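Side-chain contact in bacilliredoxin BrxA (Bacillus subtilis, PDB 3FHK), which removes bacillithiol from S-bacillithiolated proteins, acting as a dithiol bacilliredoxin of the thioredoxin superfamily with protein disulfide isomerase activity: residues Arg20-Gly25 with Leu62-Ala67. The protein carries 2 engineered substitutions. Residues are numbered along the deposited sequence; the frame is centred on the assembly and turned at random.
Sequences RRELTG and LARPAA
Glu-22 reaches Arg-64 because its CG stands anti to the backbone N (chi1 176°) and the chain runs on extended, while Arg-64, with CG beside its own backbone N, bends at chi3 and turns its NE to meet the carboxylate. The pair links two helices of the thioredoxin-like fold, 2-24 and 57-73, the latter with the CXC motif at its N-terminal end; the short segments run nearly parallel, their axes 10.1 Å apart.

Glu-22 and Arg-64 cross at about a right angle and form a salt bridge, with Arg-64 NE donating to Glu-22 OE1 over 3.0 Å. The bond is fairly straight, 161° at the hydrogen. The acceptor lies close to the guanidinium plane, at its edge, yet the N-H arrives from above the carboxylate, the two planes being 72° apart. Arg-64 NH1 bonds to Asn-53 OD1, so two nitrogens of the guanidinium of this buried arginine are held, which should fix its rotation and help offset its charge. The arginine side chain lies about 7 Å from that of the nucleophile Cys-56, placing the ion pair near the redox centre.

Leu-23 packs across the aliphatic part of the arginine: its CG is 3.8 Å from Arg-64 CD, and Leu-23 CD2 lies 3.9 Å from Arg-64 CG. Val-51 and Asn-53 of strand 47-53 also touch this leucine, joining the helix pair to the central sheet. The other carboxylate oxygen, Glu-22 OE2, rests 3.6 Å from Arg-64 CB. With an alanine in place of Glu-22, Arg-64 NE would probably be left without its carboxylate mate, and the packing of the carboxylate on Arg-64 CB would be lost. One water donates weakly both to Glu-22 OE2 and to Arg-64 O.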
loop_
_atom_site.group_PDB
_atom_site.type_symbol
_atom_site.label_atom_id
_atom_site.label_comp_id
_atom_site.label_asym_id
_atom_site.label_seq_id
_atom_site.Cartn_x
_atom_site.Cartn_y
_atom_site.Cartn_z
ATOM N N ARG A 20 -12.323 15.188 11.983
ATOM C CA ARG A 20 -13.536 15.993 11.812
ATOM C C ARG A 20 -14.319 16.091 13.113
ATOM O O ARG A 20 -14.637 17.185 13.581
ATOM C CB ARG A 20 -14.442 15.392 10.740
ATOM C CG ARG A 20 -13.812 15.349 9.366
ATOM C CD ARG A 20 -14.662 14.557 8.391
ATOM N NE ARG A 20 -14.042 14.491 7.072
ATOM C CZ ARG A 20 -14.345 15.301 6.058
ATOM N NH1 ARG A 20 -15.258 16.246 6.207
ATOM N NH2 ARG A 20 -13.735 15.166 4.889
ATOM N N ARG A 21 -14.636 14.938 13.688
ATOM C CA ARG A 21 -15.433 14.892 14.905
ATOM C C ARG A 21 -14.839 15.756 16.013
ATOM O O ARG A 21 -15.572 16.325 16.823
ATOM C CB ARG A 21 -15.608 13.456 15.383
ATOM C CG ARG A 21 -16.681 12.687 14.647
ATOM C CD ARG A 21 -16.811 11.301 15.258
ATOM N NE ARG A 21 -17.795 10.475 14.568
ATOM C CZ ARG A 21 -17.695 9.154 14.437
ATOM N NH1 ARG A 21 -16.642 8.513 14.933
ATOM N NH2 ARG A 21 -18.636 8.473 13.794
ATOM N N GLU A 22 -13.516 15.869 16.039
ATOM C CA GLU A 22 -12.875 16.742 17.012
ATOM C C GLU A 22 -13.503 18.142 17.005
ATOM O O GLU A 22 -13.745 18.714 18.067
ATOM C CB GLU A 22 -11.363 16.814 16.791
ATOM C CG GLU A 22 -10.662 17.787 17.730
ATOM C CD GLU A 22 -9.174 17.512 17.866
ATOM O OE1 GLU A 22 -8.685 16.573 17.201
ATOM O OE2 GLU A 22 -8.497 18.230 18.641
ATOM N N LEU A 23 -13.781 18.679 15.813
ATOM C CA LEU A 23 -14.459 19.969 15.688
ATOM C C LEU A 23 -15.981 19.857 15.740
ATOM O O LEU A 23 -16.640 20.648 16.423
ATOM C CB LEU A 23 -14.046 20.685 14.391
ATOM C CG LEU A 23 -12.572 21.090 14.302
ATOM C CD1 LEU A 23 -12.233 21.646 12.927
ATOM C CD2 LEU A 23 -12.230 22.099 15.400
ATOM N N THR A 24 -16.539 18.884 15.020
ATOM C CA THR A 24 -17.991 18.822 14.844
ATOM C C THR A 24 -18.678 18.413 16.133
ATOM O O THR A 24 -19.776 18.886 16.439
ATOM C CB THR A 24 -18.420 17.902 13.669
ATOM O OG1 THR A 24 -17.908 16.579 13.859
ATOM C CG2 THR A 24 -17.875 18.450 12.343
ATOM N N GLY A 25 -18.016 17.549 16.897
ATOM C CA GLY A 25 -18.516 17.166 18.198
ATOM C C GLY A 25 -18.449 18.324 19.170
ATOM O O GLY A 25 -18.957 18.239 20.277
ATOM N N LEU A 62 -2.433 22.199 17.798
ATOM C CA LEU A 62 -2.615 23.611 18.125
ATOM C C LEU A 62 -3.963 24.171 17.683
ATOM O O LEU A 62 -4.731 24.673 18.506
ATOM C CB LEU A 62 -1.478 24.447 17.538
ATOM C CG LEU A 62 -0.065 23.995 17.918
ATOM C CD1 LEU A 62 0.983 24.719 17.084
ATOM C CD2 LEU A 62 0.188 24.210 19.400
ATOM N N ALA A 63 -4.246 24.075 16.389
ATOM C CA ALA A 63 -5.398 24.767 15.819
ATOM C C ALA A 63 -6.733 24.260 16.354
ATOM O O ALA A 63 -7.517 25.043 16.888
ATOM C CB ALA A 63 -5.363 24.702 14.303
ATOM N N ARG A 64 -7.004 22.963 16.195
ATOM C CA ARG A 64 -8.275 22.400 16.658
ATOM C C ARG A 64 -8.484 22.594 18.166
ATOM O O ARG A 64 -9.529 23.086 18.593
ATOM C CB ARG A 64 -8.424 20.925 16.254
ATOM C CG ARG A 64 -8.602 20.733 14.747
ATOM C CD ARG A 64 -9.198 19.368 14.398
ATOM N NE ARG A 64 -8.292 18.287 14.774
ATOM C CZ ARG A 64 -7.361 17.775 13.976
ATOM N NH1 ARG A 64 -7.224 18.234 12.743
ATOM N NH2 ARG A 64 -6.570 16.799 14.409
ATOM N N PRO A 65 -7.475 22.235 18.974
ATOM C CA PRO A 65 -7.652 22.375 20.425
ATOM C C PRO A 65 -7.874 23.840 20.817
ATOM O O PRO A 65 -8.717 24.133 21.673
ATOM C CB PRO A 65 -6.326 21.861 21.003
ATOM C CG PRO A 65 -5.689 21.052 19.901
ATOM C CD PRO A 65 -6.201 21.590 18.607
ATOM N N ALA A 66 -7.129 24.748 20.191
ATOM C CA ALA A 66 -7.230 26.173 20.527
ATOM C C ALA A 66 -8.596 26.731 20.170
ATOM O O ALA A 66 -9.186 27.482 20.938
ATOM C CB ALA A 66 -6.142 26.969 19.835
ATOM N N ALA A 67 -9.092 26.344 19.001
ATOM C CA ALA A 67 -10.365 26.837 18.501
ATOM C C ALA A 67 -11.518 26.396 19.395
ATOM O O ALA A 67 -12.392 27.194 19.732
ATOM C CB ALA A 67 -10.592 26.349 17.082
HETATM O O HOH W 1 -10.317 20.539 20.187
#